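Local coordinates for type-2Aa cytolytic delta-endotoxin (Bacillus thuringiensis serovar kyushuensis, PDB 1CBY), which kills dipteran larvae by making pores in midgut epithelial membranes, and is held here as its inactive, dimeric protoxin, at residues F47-P51 / Q52-Q56; V105-S108 / V109-Q113; V195-K199 / Q200-F204. All coordinates share one frame; numbering follows the deposited sequence.

In the fold
All three contacts are local and lie where a strand gives way to a helix, following one another along the chain. Contact 1 carries strand 44-48 into helix 54-63, contact 2 carries strand 104-106 into helix 107-122, and contact 3 lies where the chain leaves strand 183-195 for the short helix 199-202. Their strands all belong to one mixed sheet. Contact 1 stands apart, its centre 31 Å from that of contact 2 and 37 Å from that of contact 3, across the middle of the chain. Contacts 2 and 3 are neighbours, with centres 16 Å apart. Contact 1 also meets the second subunit of the protoxin dimer, whereas contact 2 has no other chain against it.

Contact 1 (F47-P51 / Q52-Q56); sequences FYVQP and QYINQ
Gln50 O receives the N-H of Tyr53 at 2.8 Å and Pro51 O that of Ile54 at 3.1 Å, so two overlapping type I turns bend the chain from the end of strand 44-48 into helix 54-63. Both donors stand above the planes of the carbonyls they meet. A water donates to Pro51 O and accepts from Asn55 N, linking the two ends of an i to i+4 pair. Inside the bend, CG2 of Val49 meets CG1 of Ile54 at 3.8 Å, the two branched chains meeting at a slant. The end of Ile54 reaches the backbone of the proline, its CD1 lying 3.6 Å from Pro51 CA. The Phe47 ring comes obliquely to Ile54 O, with CE2 at 4.4 Å. This is a strand-to-helix connection at the dimer interface: Phe47 and Tyr48 pair in parallel with a strand of the second subunit, and Pro51 and Ile54 pack against Val35 and Ile233 of that subunit. On the outer side of the turn, Gln50 and Gln52 run side by side in the same direction, with their amide planes 82° apart. In Gln52, chi1 (61°) and the bend at chi2 (-91°) together bring OE1 back beside Gln50, 3.6 Å from Gln50 NE2. The Tyr53 ring lies next to both glutamines, with CB of Gln50 at its edge, 3.9 Å from CD2, and CG of Gln52 over one face near the rim. Gln52 also touches Ser228, the C-terminal stop of proteolytic processing.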
loop_
_atom_site.group_PDB
_atom_site.type_symbol
_atom_site.label_atom_id
_atom_site.label_comp_id
_atom_site.label_asym_id
_atom_site.label_seq_id
_atom_site.Cartn_x
_atom_site.Cartn_y
_atom_site.Cartn_z
ATOM N N PHE A 47 -4.567 6.187 3.950
ATOM C CA PHE A 47 -5.410 6.474 5.113
ATOM C C PHE A 47 -4.809 5.981 6.425
ATOM O O PHE A 47 -4.542 4.787 6.581
ATOM C CB PHE A 47 -6.780 5.794 4.969
ATOM C CG PHE A 47 -7.763 6.526 4.087
ATOM C CD1 PHE A 47 -7.414 7.697 3.429
ATOM C CD2 PHE A 47 -9.053 6.027 3.921
ATOM C CE1 PHE A 47 -8.333 8.356 2.622
ATOM C CE2 PHE A 47 -9.976 6.679 3.117
ATOM C CZ PHE A 47 -9.615 7.844 2.467
ATOM N N TYR A 48 -4.633 6.896 7.371
ATOM C CA TYR A 48 -4.130 6.564 8.704
ATOM C C TYR A 48 -5.211 7.129 9.620
ATOM O O TYR A 48 -5.116 8.268 10.086
ATOM C CB TYR A 48 -2.781 7.243 8.978
ATOM C CG TYR A 48 -2.149 6.838 10.296
ATOM C CD1 TYR A 48 -2.557 7.417 11.497
ATOM C CD2 TYR A 48 -1.153 5.866 10.344
ATOM C CE1 TYR A 48 -1.991 7.042 12.712
ATOM C CE2 TYR A 48 -0.579 5.482 11.557
ATOM C CZ TYR A 48 -1.004 6.076 12.737
ATOM O OH TYR A 48 -0.442 5.706 13.940
ATOM N N VAL A 49 -6.271 6.354 9.821
ATOM C CA VAL A 49 -7.404 6.792 10.630
ATOM C C VAL A 49 -8.019 5.615 11.385
ATOM O O VAL A 49 -7.579 4.474 11.243
ATOM C CB VAL A 49 -8.519 7.408 9.727
ATOM C CG1 VAL A 49 -7.983 8.590 8.917
ATOM C CG2 VAL A 49 -9.090 6.344 8.789
ATOM N N GLN A 50 -9.047 5.900 12.179
ATOM C CA GLN A 50 -9.757 4.870 12.929
ATOM C C GLN A 50 -10.983 4.446 12.113
ATOM O O GLN A 50 -11.542 5.243 11.359
ATOM C CB GLN A 50 -10.164 5.406 14.301
ATOM C CG GLN A 50 -8.976 5.642 15.222
ATOM C CD GLN A 50 -9.366 6.294 16.530
ATOM O OE1 GLN A 50 -8.794 7.308 16.922
ATOM N NE2 GLN A 50 -10.342 5.718 17.214
ATOM N N PRO A 51 -11.438 3.192 12.277
ATOM C CA PRO A 51 -12.597 2.675 11.543
ATOM C C PRO A 51 -13.800 3.610 11.464
ATOM O O PRO A 51 -14.310 3.876 10.378
ATOM C CB PRO A 51 -12.931 1.395 12.303
ATOM C CG PRO A 51 -11.580 0.923 12.760
ATOM C CD PRO A 51 -10.975 2.207 13.272
ATOM N N GLN A 52 -14.237 4.133 12.604
ATOM C CA GLN A 52 -15.395 5.018 12.625
ATOM C C GLN A 52 -15.224 6.338 11.876
ATOM O O GLN A 52 -16.187 7.092 11.726
ATOM C CB GLN A 52 -15.862 5.289 14.058
ATOM C CG GLN A 52 -14.843 5.962 14.952
ATOM C CD GLN A 52 -13.993 4.966 15.702
ATOM O OE1 GLN A 52 -13.026 4.423 15.167
ATOM N NE2 GLN A 52 -14.356 4.708 16.949
ATOM N N TYR A 53 -14.016 6.618 11.403
ATOM C CA TYR A 53 -13.752 7.857 10.676
ATOM C C TYR A 53 -13.365 7.603 9.221
ATOM O O TYR A 53 -13.022 8.532 8.483
ATOM C CB TYR A 53 -12.664 8.668 11.386
ATOM C CG TYR A 53 -13.041 9.086 12.787
ATOM C CD1 TYR A 53 -14.083 9.986 13.006
ATOM C CD2 TYR A 53 -12.374 8.565 13.894
ATOM C CE1 TYR A 53 -14.456 10.354 14.290
ATOM C CE2 TYR A 53 -12.738 8.928 15.186
ATOM C CZ TYR A 53 -13.780 9.823 15.379
ATOM O OH TYR A 53 -14.145 10.195 16.655
ATOM N N ILE A 54 -13.448 6.345 8.804
ATOM C CA ILE A 54 -13.113 5.970 7.437
ATOM C C ILE A 54 -14.098 6.622 6.470
ATOM O O ILE A 54 -13.699 7.148 5.431
ATOM C CB ILE A 54 -13.103 4.424 7.263
ATOM C CG1 ILE A 54 -11.861 3.837 7.950
ATOM C CG2 ILE A 54 -13.160 4.041 5.784
ATOM C CD1 ILE A 54 -11.817 2.324 7.996
ATOM N N ASN A 55 -15.374 6.640 6.846
ATOM C CA ASN A 55 -16.420 7.235 6.018
ATOM C C ASN A 55 -16.109 8.706 5.769
ATOM O O ASN A 55 -16.190 9.181 4.639
ATOM C CB ASN A 55 -17.778 7.102 6.707
ATOM C CG ASN A 55 -18.951 7.178 5.733
ATOM O OD1 ASN A 55 -20.071 6.810 6.086
ATOM N ND2 ASN A 55 -18.703 7.639 4.511
ATOM N N GLN A 56 -15.734 9.420 6.826
ATOM C CA GLN A 56 -15.398 10.836 6.724
ATOM C C GLN A 56 -14.211 11.040 5.794
ATOM O O GLN A 56 -14.216 11.935 4.947
ATOM C CB GLN A 56 -15.077 11.405 8.108
ATOM C CG GLN A 56 -14.688 12.876 8.112
ATOM C CD GLN A 56 -14.447 13.410 9.510
ATOM O OE1 GLN A 56 -14.488 12.665 10.491
ATOM N NE2 GLN A 56 -14.193 14.706 9.609
HETATM O O HOH W 1 -16.568 5.056 9.128
#

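Contact 2 (V105-S108 / V109-Q113); sequences VEIS and VMVEQ
Val111 N gives its hydrogen chiefly to Ile107 O, a 3.0 Å bond with the donor nearly along the C=O axis; Ser108 O, at 3.2 Å, offers only a weak second acceptor. One step earlier Met110 N binds Glu106 O at 3.2 Å, in the carbonyl plane, and these two i to i+4 bonds open helix 107-122 straight from strand 104-106, with Glu106 as N-cap. On the outer side the acid and a serine draw together: Glu106 stretches out with CG anti to its own N (chi1 -177°), and Ser108 OG makes a weak hydrogen bond to OE2. Val109 sets its CG2 beside this pair, 4.1 Å from Glu106 CB. The buried side is apolar. Met110 bends at chi3 (59°), which sets CE 4.4 Å from CG1 of Ile107 while SD passes Val105 CG2 at a similar range. One turn beyond Ile107, Val111 brings its CG2 to 4.2 Å from CG2 of Ile107. Strand 104-106 pairs antiparallel with strand 210-225, and Ile107 and Met110 both rest on Tyr213 of that strand, while Val111 packs against Ile139 of helix 129-141.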
loop_
_atom_site.group_PDB
_atom_site.type_symbol
_atom_site.label_atom_id
_atom_site.label_comp_id
_atom_site.label_asym_id
_atom_site.label_seq_id
_atom_site.Cartn_x
_atom_site.Cartn_y
_atom_site.Cartn_z
ATOM N N VAL A 105 19.686 15.646 -9.321
ATOM C CA VAL A 105 19.704 15.087 -7.978
ATOM C C VAL A 105 19.568 13.587 -7.963
ATOM O O VAL A 105 19.097 12.974 -8.924
ATOM C CB VAL A 105 18.551 15.611 -7.093
ATOM C CG1 VAL A 105 19.055 16.655 -6.139
ATOM C CG2 VAL A 105 17.411 16.141 -7.935
ATOM N N GLU A 106 20.005 13.008 -6.851
ATOM C CA GLU A 106 19.911 11.580 -6.609
ATOM C C GLU A 106 18.533 11.458 -5.970
ATOM O O GLU A 106 18.209 12.218 -5.050
ATOM C CB GLU A 106 20.994 11.145 -5.621
ATOM C CG GLU A 106 21.037 9.648 -5.361
ATOM C CD GLU A 106 22.160 9.245 -4.425
ATOM O OE1 GLU A 106 23.197 9.943 -4.393
ATOM O OE2 GLU A 106 22.010 8.225 -3.722
ATOM N N ILE A 107 17.715 10.539 -6.466
ATOM C CA ILE A 107 16.362 10.361 -5.949
ATOM C C ILE A 107 16.305 10.256 -4.427
ATOM O O ILE A 107 15.409 10.831 -3.802
ATOM C CB ILE A 107 15.650 9.161 -6.621
ATOM C CG1 ILE A 107 15.568 9.399 -8.137
ATOM C CG2 ILE A 107 14.248 8.977 -6.043
ATOM C CD1 ILE A 107 15.039 8.227 -8.926
ATOM N N SER A 108 17.277 9.577 -3.824
ATOM C CA SER A 108 17.304 9.441 -2.368
ATOM C C SER A 108 17.232 10.810 -1.694
ATOM O O SER A 108 16.348 11.070 -0.877
ATOM C CB SER A 108 18.575 8.717 -1.919
ATOM O OG SER A 108 19.732 9.409 -2.357
ATOM N N VAL A 109 18.126 11.703 -2.096
ATOM C CA VAL A 109 18.181 13.040 -1.526
ATOM C C VAL A 109 16.890 13.815 -1.745
ATOM O O VAL A 109 16.421 14.520 -0.844
ATOM C CB VAL A 109 19.353 13.855 -2.108
ATOM C CG1 VAL A 109 19.512 15.155 -1.340
ATOM C CG2 VAL A 109 20.642 13.044 -2.055
ATOM N N MET A 110 16.307 13.673 -2.933
ATOM C CA MET A 110 15.068 14.376 -3.273
ATOM C C MET A 110 13.901 13.980 -2.378
ATOM O O MET A 110 13.122 14.834 -1.955
ATOM C CB MET A 110 14.711 14.154 -4.745
ATOM C CG MET A 110 13.421 14.824 -5.186
ATOM S SD MET A 110 13.299 14.926 -6.979
ATOM C CE MET A 110 13.405 13.212 -7.425
ATOM N N VAL A 111 13.796 12.695 -2.064
ATOM C CA VAL A 111 12.718 12.211 -1.208
ATOM C C VAL A 111 12.737 12.906 0.159
ATOM O O VAL A 111 11.683 13.231 0.718
ATOM C CB VAL A 111 12.808 10.682 -1.024
ATOM C CG1 VAL A 111 11.769 10.197 -0.027
ATOM C CG2 VAL A 111 12.605 9.999 -2.356
ATOM N N GLU A 112 13.939 13.144 0.680
ATOM C CA GLU A 112 14.116 13.803 1.970
ATOM C C GLU A 112 13.613 15.237 1.933
ATOM O O GLU A 112 12.921 15.678 2.848
ATOM C CB GLU A 112 15.582 13.776 2.392
ATOM C CG GLU A 112 16.102 12.385 2.725
ATOM C CD GLU A 112 17.585 12.376 3.056
ATOM O OE1 GLU A 112 18.333 13.215 2.504
ATOM O OE2 GLU A 112 18.003 11.524 3.865
ATOM N N GLN A 113 13.957 15.967 0.878
ATOM C CA GLN A 113 13.506 17.346 0.746
ATOM C C GLN A 113 11.984 17.396 0.748
ATOM O O GLN A 113 11.381 18.114 1.547
ATOM C CB GLN A 113 14.025 17.965 -0.552
ATOM C CG GLN A 113 14.814 19.254 -0.367
ATOM C CD GLN A 113 14.029 20.371 0.306
ATOM O OE1 GLN A 113 13.536 21.284 -0.354
ATOM N NE2 GLN A 113 13.947 20.323 1.629
#

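Contact 3 (V195-K199 / Q200-F204); sequences VDVEK and QKVLF
Val197 and Val202 face each other across the start of helix 199-202 through their CG2 methyls, the branches meeting at an angle. In Val197, chi1 of -65° puts CG1 anti to the carbonyl carbon and leaves CG2 between the backbone N and that carbon, where it meets the helix. Val195 adds its CB, 4.4 Å from the same methyl of Val202, so one helical valine is held by two from the preceding segment. In a second pair, Lys199 leads out with CG anti to N (chi1 178°) and its aliphatic part crosses Leu203 at a slant, with CG to CG at 3.9 Å and CE to CD1 at 4.1 Å. Glu198 and Lys201 touch only through their stems, CG to CG at 4.0 Å; OE2 and NZ remain 5.5 Å apart, so any attraction between the opposite charges is probably modest. The backbone beneath is a compact helical turn with Glu198 as N-cap. Its O takes two hydrogens from opposite faces of the carbonyl plane, Lys201 N at 2.8 Å and Val202 N at 3.2 Å, and Lys199 O accepts from Leu203 N. The turn lies on the connection between the antiparallel neighbours 183-195 and 210-225. Val195 packs on Tyr213 of the latter, Val202 on Thr165 of strand 165-175, and the Lys199 ammonium makes a cation-pi contact with Trp157 of strand 155-158.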
loop_
_atom_site.group_PDB
_atom_site.type_symbol
_atom_site.label_atom_id
_atom_site.label_comp_id
_atom_site.label_asym_id
_atom_site.label_seq_id
_atom_site.Cartn_x
_atom_site.Cartn_y
_atom_site.Cartn_z
ATOM N N VAL A 195 11.665 14.855 -16.265
ATOM C CA VAL A 195 13.013 14.295 -16.168
ATOM C C VAL A 195 13.730 14.372 -17.512
ATOM O O VAL A 195 13.127 14.137 -18.561
ATOM C CB VAL A 195 12.989 12.808 -15.742
ATOM C CG1 VAL A 195 14.349 12.397 -15.212
ATOM C CG2 VAL A 195 11.918 12.557 -14.706
ATOM N N ASP A 196 15.030 14.634 -17.476
ATOM C CA ASP A 196 15.824 14.738 -18.694
ATOM C C ASP A 196 16.227 13.392 -19.302
ATOM O O ASP A 196 17.324 13.262 -19.840
ATOM C CB ASP A 196 17.075 15.595 -18.443
ATOM C CG ASP A 196 18.075 14.929 -17.503
ATOM O OD1 ASP A 196 17.650 14.211 -16.571
ATOM O OD2 ASP A 196 19.293 15.130 -17.694
ATOM N N VAL A 197 15.363 12.387 -19.202
ATOM C CA VAL A 197 15.668 11.073 -19.772
ATOM C C VAL A 197 14.440 10.441 -20.419
ATOM O O VAL A 197 13.341 10.992 -20.354
ATOM C CB VAL A 197 16.281 10.078 -18.732
ATOM C CG1 VAL A 197 17.641 10.559 -18.262
ATOM C CG2 VAL A 197 15.357 9.891 -17.557
ATOM N N GLU A 198 14.648 9.299 -21.068
ATOM C CA GLU A 198 13.573 8.581 -21.740
ATOM C C GLU A 198 12.859 7.610 -20.808
ATOM O O GLU A 198 13.492 6.916 -20.008
ATOM C CB GLU A 198 14.113 7.842 -22.973
ATOM C CG GLU A 198 15.247 6.862 -22.683
ATOM C CD GLU A 198 15.804 6.214 -23.937
ATOM O OE1 GLU A 198 16.239 6.955 -24.843
ATOM O OE2 GLU A 198 15.816 4.967 -24.014
ATOM N N LYS A 199 11.543 7.520 -20.971
ATOM C CA LYS A 199 10.689 6.657 -20.162
ATOM C C LYS A 199 11.202 5.243 -19.864
ATOM O O LYS A 199 11.010 4.747 -18.757
ATOM C CB LYS A 199 9.277 6.606 -20.764
ATOM C CG LYS A 199 8.308 5.701 -20.019
ATOM C CD LYS A 199 6.880 5.875 -20.497
ATOM C CE LYS A 199 6.121 4.562 -20.376
ATOM N NZ LYS A 199 4.657 4.702 -20.606
ATOM N N GLN A 200 11.843 4.588 -20.826
ATOM C CA GLN A 200 12.353 3.237 -20.582
ATOM C C GLN A 200 13.375 3.208 -19.457
ATOM O O GLN A 200 13.501 2.207 -18.755
ATOM C CB GLN A 200 12.956 2.623 -21.847
ATOM C CG GLN A 200 11.968 1.815 -22.673
ATOM C CD GLN A 200 11.407 0.609 -21.928
ATOM O OE1 GLN A 200 12.102 -0.388 -21.716
ATOM N NE2 GLN A 200 10.141 0.690 -21.549
ATOM N N LYS A 201 14.119 4.300 -19.306
ATOM C CA LYS A 201 15.113 4.404 -18.244
ATOM C C LYS A 201 14.423 4.797 -16.934
ATOM O O LYS A 201 14.667 4.193 -15.888
ATOM C CB LYS A 201 16.204 5.406 -18.625
ATOM C CG LYS A 201 17.083 4.907 -19.762
ATOM C CD LYS A 201 18.313 5.769 -19.973
ATOM C CE LYS A 201 19.230 5.133 -21.008
ATOM N NZ LYS A 201 20.477 5.919 -21.234
ATOM N N VAL A 202 13.511 5.763 -17.017
ATOM C CA VAL A 202 12.758 6.227 -15.856
ATOM C C VAL A 202 12.004 5.076 -15.179
ATOM O O VAL A 202 12.021 4.948 -13.952
ATOM C CB VAL A 202 11.747 7.332 -16.248
ATOM C CG1 VAL A 202 10.860 7.685 -15.074
ATOM C CG2 VAL A 202 12.477 8.565 -16.707
ATOM N N LEU A 203 11.382 4.218 -15.980
ATOM C CA LEU A 203 10.619 3.086 -15.457
ATOM C C LEU A 203 11.419 2.171 -14.533
ATOM O O LEU A 203 10.846 1.512 -13.660
ATOM C CB LEU A 203 10.037 2.252 -16.605
ATOM C CG LEU A 203 8.940 2.850 -17.487
ATOM C CD1 LEU A 203 8.581 1.851 -18.582
ATOM C CD2 LEU A 203 7.714 3.194 -16.655
ATOM N N PHE A 204 12.733 2.118 -14.731
ATOM C CA PHE A 204 13.585 1.263 -13.915
ATOM C C PHE A 204 14.554 2.016 -13.007
ATOM O O PHE A 204 15.609 1.501 -12.635
ATOM C CB PHE A 204 14.305 0.244 -14.795
ATOM C CG PHE A 204 13.371 -0.711 -15.476
ATOM C CD1 PHE A 204 12.934 -1.857 -14.822
ATOM C CD2 PHE A 204 12.874 -0.431 -16.746
ATOM C CE1 PHE A 204 12.010 -2.710 -15.418
ATOM C CE2 PHE A 204 11.952 -1.276 -17.350
ATOM C CZ PHE A 204 11.517 -2.418 -16.685
#